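Methyltransferase (Geobacter sulfurreducens PCA, PDB 3C3P) transfers methyl groups, probably from S-adenosyl-L-methionine to an oxygen atom of its substrate. Local coordinates at the interface of chains A and B. Coordinates in Å, arbitrary orientation; residue numbers count along the deposited sequence, not the author numbering. Chains: chain A/B, Methyltransferase.

Contact 1: the interface of chains A and B. Residues chain A 162, 178-180, 183, 196; chain B 10, 13-14, 17.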
loop_
_atom_site.group_PDB
_atom_site.type_symbol
_atom_site.label_atom_id
_atom_site.label_comp_id
_atom_site.label_asym_id
_atom_site.label_seq_id
_atom_site.Cartn_x
_atom_site.Cartn_y
_atom_site.Cartn_z
ATOM N N LEU A 162 -10.076 -6.037 -10.274
ATOM C CA LEU A 162 -11.016 -5.180 -11.025
ATOM C C LEU A 162 -11.222 -5.656 -12.443
ATOM O O LEU A 162 -12.264 -5.422 -13.042
ATOM C CB LEU A 162 -10.590 -3.700 -11.001
ATOM C CG LEU A 162 -10.679 -3.074 -9.608
ATOM C CD1 LEU A 162 -10.127 -1.671 -9.628
ATOM C CD2 LEU A 162 -12.145 -3.128 -9.059
ATOM N N ALA A 178 -15.599 -2.396 -13.761
ATOM C CA ALA A 178 -14.804 -3.542 -13.298
ATOM C C ALA A 178 -15.209 -3.986 -11.919
ATOM O O ALA A 178 -16.081 -3.383 -11.299
ATOM C CB ALA A 178 -13.344 -3.198 -13.301
ATOM N N LEU A 179 -14.593 -5.096 -11.515
ATOM C CA LEU A 179 -14.749 -5.728 -10.181
ATOM C C LEU A 179 -15.448 -7.055 -10.088
ATOM O O LEU A 179 -16.353 -7.298 -10.857
ATOM N N ARG A 180 -14.967 -7.917 -9.180
ATOM C CA ARG A 180 -15.551 -9.265 -8.907
ATOM C C ARG A 180 -15.880 -9.631 -7.463
ATOM O O ARG A 180 -15.635 -8.907 -6.534
ATOM C CB ARG A 180 -14.822 -10.463 -9.540
ATOM C CG ARG A 180 -15.550 -10.985 -10.761
ATOM C CD ARG A 180 -15.278 -12.485 -10.936
ATOM N NE ARG A 180 -16.273 -13.113 -11.800
ATOM C CZ ARG A 180 -16.083 -13.444 -13.070
ATOM N NH1 ARG A 180 -14.906 -13.256 -13.650
ATOM N NH2 ARG A 180 -17.068 -14.005 -13.755
ATOM N N ASN A 183 -14.252 -9.133 -3.893
ATOM C CA ASN A 183 -14.309 -7.764 -3.408
ATOM C C ASN A 183 -15.513 -7.576 -2.488
ATOM O O ASN A 183 -15.421 -6.975 -1.422
ATOM C CB ASN A 183 -14.463 -6.760 -4.562
ATOM C CG ASN A 183 -13.316 -6.794 -5.530
ATOM O OD1 ASN A 183 -12.226 -7.265 -5.201
ATOM N ND2 ASN A 183 -13.539 -6.259 -6.729
ATOM N N ILE A 196 -9.140 -1.385 -2.123
ATOM C CA ILE A 196 -8.721 -1.776 -3.457
ATOM C C ILE A 196 -7.974 -0.602 -4.091
ATOM O O ILE A 196 -8.499 0.498 -4.180
ATOM C CB ILE A 196 -9.904 -2.189 -4.384
ATOM C CG1 ILE A 196 -10.679 -3.367 -3.817
ATOM C CG2 ILE A 196 -9.422 -2.548 -5.826
ATOM C CD1 ILE A 196 -12.044 -3.620 -4.511
ATOM N N ILE B 10 -14.809 3.012 -12.448
ATOM C CA ILE B 10 -14.039 2.275 -11.436
ATOM C C ILE B 10 -14.197 2.982 -10.105
ATOM O O ILE B 10 -14.436 2.363 -9.073
ATOM C CB ILE B 10 -12.538 2.157 -11.799
ATOM C CG1 ILE B 10 -12.386 1.287 -13.041
ATOM C CG2 ILE B 10 -11.730 1.563 -10.649
ATOM C CD1 ILE B 10 -12.835 -0.120 -12.860
ATOM N N TYR B 13 -17.616 2.450 -8.570
ATOM C CA TYR B 13 -17.691 1.059 -8.104
ATOM C C TYR B 13 -16.994 0.915 -6.747
ATOM O O TYR B 13 -17.545 0.336 -5.815
ATOM C CB TYR B 13 -17.123 0.085 -9.176
ATOM C CG TYR B 13 -17.007 -1.322 -8.661
ATOM C CD1 TYR B 13 -18.135 -2.115 -8.476
ATOM C CD2 TYR B 13 -15.770 -1.844 -8.345
ATOM C CE1 TYR B 13 -18.024 -3.398 -7.984
ATOM C CE2 TYR B 13 -15.642 -3.116 -7.879
ATOM C CZ TYR B 13 -16.770 -3.887 -7.681
ATOM O OH TYR B 13 -16.602 -5.172 -7.186
ATOM N N LEU B 14 -15.805 1.487 -6.631
ATOM C CA LEU B 14 -15.033 1.401 -5.384
ATOM C C LEU B 14 -15.758 2.096 -4.237
ATOM O O LEU B 14 -15.729 1.646 -3.090
ATOM C CB LEU B 14 -13.629 1.929 -5.556
ATOM C CG LEU B 14 -12.727 1.155 -6.530
ATOM C CD1 LEU B 14 -11.362 1.702 -6.476
ATOM C CD2 LEU B 14 -12.739 -0.316 -6.125
ATOM N N LEU B 17 -18.678 -0.007 -2.814
ATOM C CA LEU B 17 -18.193 -1.091 -1.916
ATOM C C LEU B 17 -17.873 -0.620 -0.482
ATOM O O LEU B 17 -17.647 -1.418 0.445
ATOM C CB LEU B 17 -16.938 -1.752 -2.505
ATOM C CG LEU B 17 -16.968 -2.691 -3.693
ATOM C CD1 LEU B 17 -15.497 -2.875 -4.142
ATOM C CD2 LEU B 17 -17.615 -3.985 -3.269
#
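B:Tyr13 reaches across to A:Asn183 with its phenol tip and makes a polar link across this patch. The amide nitrogen ND2 of A:Asn183 donates to the hydroxyl OH of B:Tyr13 at 3.3 Å, long but nearly straight (172° at the hydrogen). OH lies almost in the amide plane, and ND2 meets the ring at its edge, amide and ring being turned 53° apart. CG of B:Tyr13 stands anti to its backbone N (chi1 172°), which carries the ring off helix 8-16 towards chain A.

Backbone atoms lie over one face of the ring: the carbonyl O of A:Ala178, a poorly ordered residue, over the centre, and CA of A:Leu179 toward the rim, 3.6 Å from CE2 of B:Tyr13. CD2 of A:Leu162 comes instead at the ring edge, 3.7 Å from CE2 of B:Tyr13. CG of B:Leu17 lies loosely over the rim of the opposite face.

Further along, the CD1 methyl of A:Ile196 rests against two neighbouring leucine methyls, 3.6 Å from CD1 of B:Leu17 and 3.7 Å from CD2 of B:Leu14. The side chains of A:Ile196 and B:Leu17 cross nearly at right angles.

An alanine in place of B:Tyr13 would probably leave the A:Asn183 amide without its hydroxyl partner and open a gap beside A:Leu162 and A:Leu179.

The patch docks one face of helix 8-16 of chain B onto chain A, and may thus help hold a dimer together.

Contact 2: the interface of chains A and B. Residues chain A 5-7, 10, 198-199; chain B 5-6, 162, 198.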
loop_
_atom_site.group_PDB
_atom_site.type_symbol
_atom_site.label_atom_id
_atom_site.label_comp_id
_atom_site.label_asym_id
_atom_site.label_seq_id
_atom_site.Cartn_x
_atom_site.Cartn_y
_atom_site.Cartn_z
ATOM N N ILE A 5 -8.854 1.162 -16.450
ATOM C CA ILE A 5 -8.724 1.538 -15.050
ATOM C C ILE A 5 -8.006 2.893 -14.979
ATOM O O ILE A 5 -8.659 3.914 -14.917
ATOM C CB ILE A 5 -8.095 0.416 -14.245
ATOM C CG1 ILE A 5 -8.970 -0.827 -14.439
ATOM C CG2 ILE A 5 -8.018 0.777 -12.780
ATOM C CD1 ILE A 5 -8.514 -2.074 -13.699
ATOM N N VAL A 6 -6.681 2.913 -15.020
ATOM C CA VAL A 6 -5.945 4.188 -14.976
ATOM C C VAL A 6 -5.948 4.863 -16.372
ATOM O O VAL A 6 -5.784 4.193 -17.391
ATOM C CB VAL A 6 -4.469 4.003 -14.458
ATOM C CG1 VAL A 6 -3.755 5.349 -14.348
ATOM C CG2 VAL A 6 -4.428 3.262 -13.082
ATOM N N ASP A 7 -6.211 6.168 -16.385
ATOM C CA ASP A 7 -6.217 6.975 -17.611
ATOM C C ASP A 7 -4.895 6.731 -18.336
ATOM O O ASP A 7 -3.825 6.766 -17.747
ATOM C CB ASP A 7 -6.420 8.460 -17.289
ATOM C CG ASP A 7 -6.268 9.346 -18.496
ATOM O OD1 ASP A 7 -6.461 8.866 -19.617
ATOM O OD2 ASP A 7 -5.956 10.541 -18.341
ATOM N N ILE A 10 -2.200 9.126 -17.705
ATOM C CA ILE A 10 -1.661 8.989 -16.342
ATOM C C ILE A 10 -0.766 7.765 -16.321
ATOM O O ILE A 10 0.323 7.772 -15.750
ATOM C CB ILE A 10 -2.778 8.908 -15.304
ATOM C CG1 ILE A 10 -3.532 10.240 -15.260
ATOM C CG2 ILE A 10 -2.208 8.610 -13.925
ATOM C CD1 ILE A 10 -2.726 11.411 -14.666
ATOM N N PRO A 198 -6.379 0.925 -7.358
ATOM C CA PRO A 198 -6.523 0.613 -8.766
ATOM C C PRO A 198 -5.261 0.665 -9.631
ATOM O O PRO A 198 -5.229 1.386 -10.636
ATOM C CB PRO A 198 -7.563 1.633 -9.224
ATOM C CG PRO A 198 -7.397 2.726 -8.369
ATOM C CD PRO A 198 -6.944 2.236 -7.025
ATOM N N VAL A 199 -4.253 -0.079 -9.180
ATOM C CA VAL A 199 -2.971 -0.224 -9.907
ATOM C C VAL A 199 -3.102 -1.476 -10.768
ATOM O O VAL A 199 -3.639 -2.477 -10.353
ATOM C CB VAL A 199 -1.722 -0.340 -8.989
ATOM C CG1 VAL A 199 -1.786 -1.557 -8.102
ATOM C CG2 VAL A 199 -0.450 -0.400 -9.833
ATOM N N ILE B 5 -7.896 10.411 -13.262
ATOM C CA ILE B 5 -6.761 9.601 -12.824
ATOM C C ILE B 5 -7.147 8.143 -13.096
ATOM O O ILE B 5 -6.391 7.385 -13.718
ATOM C CB ILE B 5 -6.340 9.979 -11.417
ATOM C CG1 ILE B 5 -5.580 11.307 -11.525
ATOM C CG2 ILE B 5 -5.463 8.894 -10.781
ATOM C CD1 ILE B 5 -5.444 12.062 -10.205
ATOM N N VAL B 6 -8.334 7.775 -12.634
ATOM C CA VAL B 6 -8.876 6.435 -12.896
ATOM C C VAL B 6 -10.270 6.604 -13.476
ATOM O O VAL B 6 -10.972 7.549 -13.186
ATOM C CB VAL B 6 -8.988 5.497 -11.665
ATOM C CG1 VAL B 6 -7.668 5.462 -10.854
ATOM C CG2 VAL B 6 -10.148 5.884 -10.785
ATOM N N LEU B 162 -0.710 13.604 -8.073
ATOM C CA LEU B 162 -1.004 13.617 -9.518
ATOM C C LEU B 162 -1.968 14.707 -9.973
ATOM O O LEU B 162 -2.113 14.982 -11.172
ATOM C CB LEU B 162 -1.611 12.276 -9.942
ATOM C CG LEU B 162 -0.714 11.042 -9.851
ATOM C CD1 LEU B 162 -1.521 9.768 -10.176
ATOM C CD2 LEU B 162 0.506 11.219 -10.782
ATOM N N PRO B 198 -2.517 5.232 -7.879
ATOM C CA PRO B 198 -3.592 6.055 -8.348
ATOM C C PRO B 198 -4.839 5.941 -7.513
ATOM O O PRO B 198 -5.848 5.440 -7.959
ATOM C CB PRO B 198 -3.811 5.566 -9.789
ATOM C CG PRO B 198 -3.371 4.183 -9.802
ATOM C CD PRO B 198 -2.429 3.962 -8.623
#
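A:Val6 and B:Val6 pair as an antiparallel beta bridge where the N-terminal segments of the two chains pass each other. Beside it, the backbone N of A:Asp7 donates to the carbonyl O of B:Ile5 at 2.9 Å. The bond is close to straight at the hydrogen (167°). The same oxygen is flanked by CG1 of A:Val6, at 3.4 Å.

Apolar packing is built from each valine and the proline of the opposite chain. CG2 of A:Val6 touches CG of B:Pro198 at 3.6 Å, and CG1 of B:Val6 touches CG of A:Pro198 at 3.7 Å. The methyl names differ because the valines differ in rotation: CG1 is anti to the backbone N in A:Val6 (chi1 -177°) but anti to the carbonyl carbon in B:Val6 (chi1 -49°). In both chains, however, the branch anti to the carbonyl carbon is the one that meets the proline, so the contact survives the turn and the second methyl takes up the difference. Each valine crosses its proline at about a right angle.

The two prolines also face one another tip to backbone: CG of B:Pro198 lies 3.5 Å from the carbonyl O of A:Pro198, and the reverse approach is made by CG of A:Pro198 to the O of B:Pro198.

At the start of helix 8-16, A:Ile10 reaches chain B with both branches. Its CG1 lies 4.1 Å from CA of B:Ile5, and its CG2 lies 4.0 Å from CD1 of B:Leu162, a looser fit.

Backbone pairing and apolar side chains thus join the N-terminal segments to each other and to the loop after strand 192-197, probably helping to align the subunits if the dimer forms in solution.

The C-alpha centres of contact 1 and contact 2 lie about 14 Å apart, and the two patches belong to one continuous two-fold interface. Helix 8-16 takes part in both, with Ile10 and Leu162 serving in each with the chains exchanged. Strand 192-197 and the loop that follows it also connect them, through Ile196 in contact 1 and Pro198 in contact 2. Contact 2 pairs like residues and so must lie near the two-fold axis, whereas contact 1 is flanking and recurs on the other side. Together they suggest a dimer in which the N-terminal segments of the two chains pack against each other and against the partner's body.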